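Cystatin (Fasciola hepatica, PDB 6I1M) probably inhibits papain-like cysteine proteases, as a secreted stefin-type member of the cystatin superfamily from the liver fluke. Local coordinates at residues G50-F55 with V70-L75. Sequence-based numbering, arbitrary orientation.
Sequences GTNYKF and VVFVPL. Unlike the reference sequence in segment 50-55: Thr-51 (reference Ile).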
ATOM      1  N   GLY A  50       4.370 -15.528  -3.880  1.00 23.46           N
ATOM      2  CA  GLY A  50       3.493 -14.621  -3.129  1.00 23.17           C
ATOM      3  C   GLY A  50       3.010 -13.506  -4.031  1.00 22.05           C
ATOM      4  O   GLY A  50       3.067 -13.644  -5.278  1.00 22.54           O
ATOM      5  N   THR A  51       2.498 -12.444  -3.440  1.00 21.14           N
ATOM      6  CA  THR A  51       1.920 -11.326  -4.222  1.00 21.87           C
ATOM      7  C   THR A  51       2.475 -10.004  -3.686  1.00 23.26           C
ATOM      8  O   THR A  51       2.447  -9.782  -2.444  1.00 21.29           O
ATOM      9  CB  THR A  51       0.393 -11.388  -4.215  1.00 23.84           C
ATOM     10  OG1 THR A  51       0.047 -12.648  -4.786  1.00 25.42           O
ATOM     11  CG2 THR A  51      -0.246 -10.253  -4.984  1.00 22.51           C
ATOM     12  N   ASN A  52       2.950  -9.181  -4.620  1.00 21.13           N
ATOM     13  CA  ASN A  52       3.243  -7.743  -4.434  1.00 21.17           C
ATOM     14  C   ASN A  52       1.974  -6.965  -4.759  1.00 21.44           C
ATOM     15  O   ASN A  52       1.401  -7.144  -5.874  1.00 18.47           O
ATOM     16  CB  ASN A  52       4.432  -7.288  -5.271  1.00 22.89           C
ATOM     17  CG  ASN A  52       5.753  -7.569  -4.593  1.00 24.97           C
ATOM     18  OD1 ASN A  52       5.826  -7.607  -3.375  1.00 22.71           O
ATOM     19  ND2 ASN A  52       6.814  -7.676  -5.377  1.00 26.11           N
ATOM     20  N   TYR A  53       1.495  -6.215  -3.767  1.00 20.18           N
ATOM     21  CA  TYR A  53       0.375  -5.256  -3.918  1.00 20.66           C
ATOM     22  C   TYR A  53       0.973  -3.858  -3.953  1.00 20.26           C
ATOM     23  O   TYR A  53       1.455  -3.412  -2.921  1.00 20.77           O
ATOM     24  CB  TYR A  53      -0.623  -5.356  -2.774  1.00 20.30           C
ATOM     25  CG  TYR A  53      -1.371  -6.650  -2.706  1.00 21.44           C
ATOM     26  CD1 TYR A  53      -0.821  -7.745  -2.058  1.00 23.55           C
ATOM     27  CD2 TYR A  53      -2.643  -6.773  -3.251  1.00 24.22           C
ATOM     28  CE1 TYR A  53      -1.503  -8.947  -1.991  1.00 25.75           C
ATOM     29  CE2 TYR A  53      -3.336  -7.965  -3.184  1.00 24.52           C
ATOM     30  CZ  TYR A  53      -2.767  -9.059  -2.548  1.00 25.88           C
ATOM     31  OH  TYR A  53      -3.457 -10.241  -2.426  1.00 29.22           O
ATOM     32  N   LYS A  54       0.930  -3.212  -5.109  1.00 19.95           N
ATOM     33  CA  LYS A  54       1.333  -1.797  -5.253  1.00 21.74           C
ATOM     34  C   LYS A  54       0.091  -0.915  -5.177  1.00 21.71           C
ATOM     35  O   LYS A  54      -0.751  -0.902  -6.133  1.00 22.05           O
ATOM     36  CB  LYS A  54       2.059  -1.551  -6.566  1.00 24.33           C
ATOM     37  CG  LYS A  54       2.714  -0.185  -6.651  1.00 26.77           C
ATOM     38  CD  LYS A  54       2.895   0.232  -8.071  1.00 32.59           C
ATOM     39  CE  LYS A  54       3.906  -0.609  -8.804  1.00 36.01           C
ATOM     40  NZ  LYS A  54       3.834  -0.351 -10.260  1.00 38.84           N
ATOM     41  N   PHE A  55       0.013  -0.174  -4.084  1.00 20.18           N
ATOM     42  CA  PHE A  55      -1.067   0.789  -3.783  1.00 20.76           C
ATOM     43  C   PHE A  55      -0.642   2.198  -4.178  1.00 22.22           C
ATOM     44  O   PHE A  55       0.489   2.595  -3.944  1.00 22.83           O
ATOM     45  CB  PHE A  55      -1.370   0.722  -2.298  1.00 21.05           C
ATOM     46  CG  PHE A  55      -2.052  -0.560  -1.936  1.00 22.09           C
ATOM     47  CD1 PHE A  55      -3.399  -0.736  -2.239  1.00 22.27           C
ATOM     48  CD2 PHE A  55      -1.359  -1.576  -1.291  1.00 23.23           C
ATOM     49  CE1 PHE A  55      -4.045  -1.907  -1.884  1.00 21.17           C
ATOM     50  CE2 PHE A  55      -2.014  -2.749  -0.933  1.00 23.21           C
ATOM     51  CZ  PHE A  55      -3.349  -2.906  -1.235  1.00 23.16           C
ATOM     52  N   VAL A  70       4.399  -0.449  -1.849  1.00 23.46           N
ATOM     53  CA  VAL A  70       4.334  -1.895  -2.173  1.00 23.40           C
ATOM     54  C   VAL A  70       4.266  -2.715  -0.883  1.00 22.61           C
ATOM     55  O   VAL A  70       5.090  -2.506   0.004  1.00 22.55           O
ATOM     56  CB  VAL A  70       5.515  -2.309  -3.058  1.00 25.69           C
ATOM     57  CG1 VAL A  70       5.366  -3.750  -3.509  1.00 24.70           C
ATOM     58  CG2 VAL A  70       5.662  -1.375  -4.250  1.00 26.06           C
ATOM     59  N   VAL A  71       3.276  -3.603  -0.785  1.00 23.79           N
ATOM     60  CA  VAL A  71       3.173  -4.617   0.306  1.00 21.44           C
ATOM     61  C   VAL A  71       3.355  -6.008  -0.312  1.00 19.64           C
ATOM     62  O   VAL A  71       2.581  -6.337  -1.225  1.00 20.74           O
ATOM     63  CB  VAL A  71       1.824  -4.536   1.035  1.00 20.89           C
ATOM     64  CG1 VAL A  71       1.750  -5.552   2.165  1.00 20.64           C
ATOM     65  CG2 VAL A  71       1.534  -3.130   1.540  1.00 22.48           C
ATOM     66  N   PHE A  72       4.290  -6.784   0.234  1.00 19.77           N
ATOM     67  CA  PHE A  72       4.547  -8.204  -0.069  1.00 19.20           C
ATOM     68  C   PHE A  72       3.769  -9.089   0.914  1.00 18.32           C
ATOM     69  O   PHE A  72       3.950  -9.010   2.156  1.00 20.74           O
ATOM     70  CB  PHE A  72       6.040  -8.507  -0.017  1.00 18.75           C
ATOM     71  CG  PHE A  72       6.337  -9.963  -0.263  1.00 18.85           C
ATOM     72  CD1 PHE A  72       5.996 -10.557  -1.474  1.00 18.65           C
ATOM     73  CD2 PHE A  72       6.871 -10.760   0.739  1.00 20.80           C
ATOM     74  CE1 PHE A  72       6.284 -11.895  -1.699  1.00 20.30           C
ATOM     75  CE2 PHE A  72       7.092 -12.113   0.519  1.00 21.93           C
ATOM     76  CZ  PHE A  72       6.792 -12.674  -0.696  1.00 20.35           C
ATOM     77  N   VAL A  73       2.922  -9.945   0.356  1.00 19.44           N
ATOM     78  CA  VAL A  73       2.209 -11.022   1.098  1.00 20.52           C
ATOM     79  C   VAL A  73       2.826 -12.346   0.660  1.00 20.58           C
ATOM     80  O   VAL A  73       2.625 -12.789  -0.464  1.00 18.40           O
ATOM     81  CB  VAL A  73       0.695 -10.988   0.829  1.00 22.01           C
ATOM     82  CG1 VAL A  73      -0.032 -12.110   1.534  1.00 22.21           C
ATOM     83  CG2 VAL A  73       0.103  -9.645   1.200  1.00 22.58           C
ATOM     84  N   PRO A  74       3.619 -13.008   1.514  1.00 21.22           N
ATOM     85  CA  PRO A  74       4.227 -14.277   1.138  1.00 23.43           C
ATOM     86  C   PRO A  74       3.167 -15.386   1.166  1.00 25.25           C
ATOM     87  O   PRO A  74       2.102 -15.232   1.755  1.00 26.54           O
ATOM     88  CB  PRO A  74       5.279 -14.511   2.230  1.00 23.47           C
ATOM     89  CG  PRO A  74       4.629 -13.858   3.449  1.00 23.44           C
ATOM     90  CD  PRO A  74       3.937 -12.626   2.897  1.00 23.06           C
ATOM     91  N   LEU A  75       3.535 -16.522   0.595  1.00 30.49           N
ATOM     92  CA  LEU A  75       2.774 -17.780   0.751  1.00 32.14           C
ATOM     93  C   LEU A  75       2.830 -18.241   2.204  1.00 31.72           C
ATOM     94  O   LEU A  75       3.840 -17.985   2.891  1.00 26.79           O
ATOM     95  CB  LEU A  75       3.365 -18.793  -0.222  1.00 34.40           C
ATOM     96  CG  LEU A  75       3.115 -18.422  -1.678  1.00 36.95           C
ATOM     97  CD1 LEU A  75       3.923 -19.297  -2.612  1.00 38.46           C
ATOM     98  CD2 LEU A  75       1.630 -18.502  -1.988  1.00 40.88           C
TER
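Tyr-53 and Val-71 exchange two backbone hydrogen bonds, Tyr-53 N to Val-71 O and Val-71 N to Tyr-53 O, each 2.8 Å long. Two residues along, Thr-51 and Val-73 form a second hydrogen-bonded antiparallel pair; here the bond from Val-73 N to Thr-51 O is almost straight (178° at the hydrogen), whereas its partner from Thr-51 N to Val-73 O is longer, at 3.0 Å. Weaker CA-H...O contacts fill the intervals, the shortest joining Val-70 CA to Tyr-53 O at 3.3 Å. Segments 50-55 and 70-75 thus form part of the hairpin of strands 50-59 and 66-74, the central pair of the four-stranded antiparallel sheet that wraps around helix 12-28 in the cystatin fold. On the face bearing Tyr-53 and Val-73, the Tyr-53 ring runs back along its own strand toward Thr-51, and its CE1 meets Val-73 CG2 at 3.6 Å, while Thr-51 CG2 lies over one ring face, toward the rim. Phe-18 of the helix packs against this side, touching Tyr-53, Phe-55, Val-71 and Val-73. The other face carries Asn-52, Lys-54, Val-70 and Phe-72. Asn-52 CG stands anti to its carbonyl carbon (chi1 -84°), which carries OD1 to the edge of the Phe-72 ring, 3.5 Å from CD1, with amide and ring planes 70° apart; ND2 is hydrogen-bonded to Gln-46 OE1 on strand 38-47, which would favour this orientation of the amide. Beyond it, Val-70 CG2 rests 4.0 Å from Lys-54 CG. At the far end Gly-50, without a side chain, lets its CA approach Val-73 O to 3.3 Å beside the Phe-72 ring.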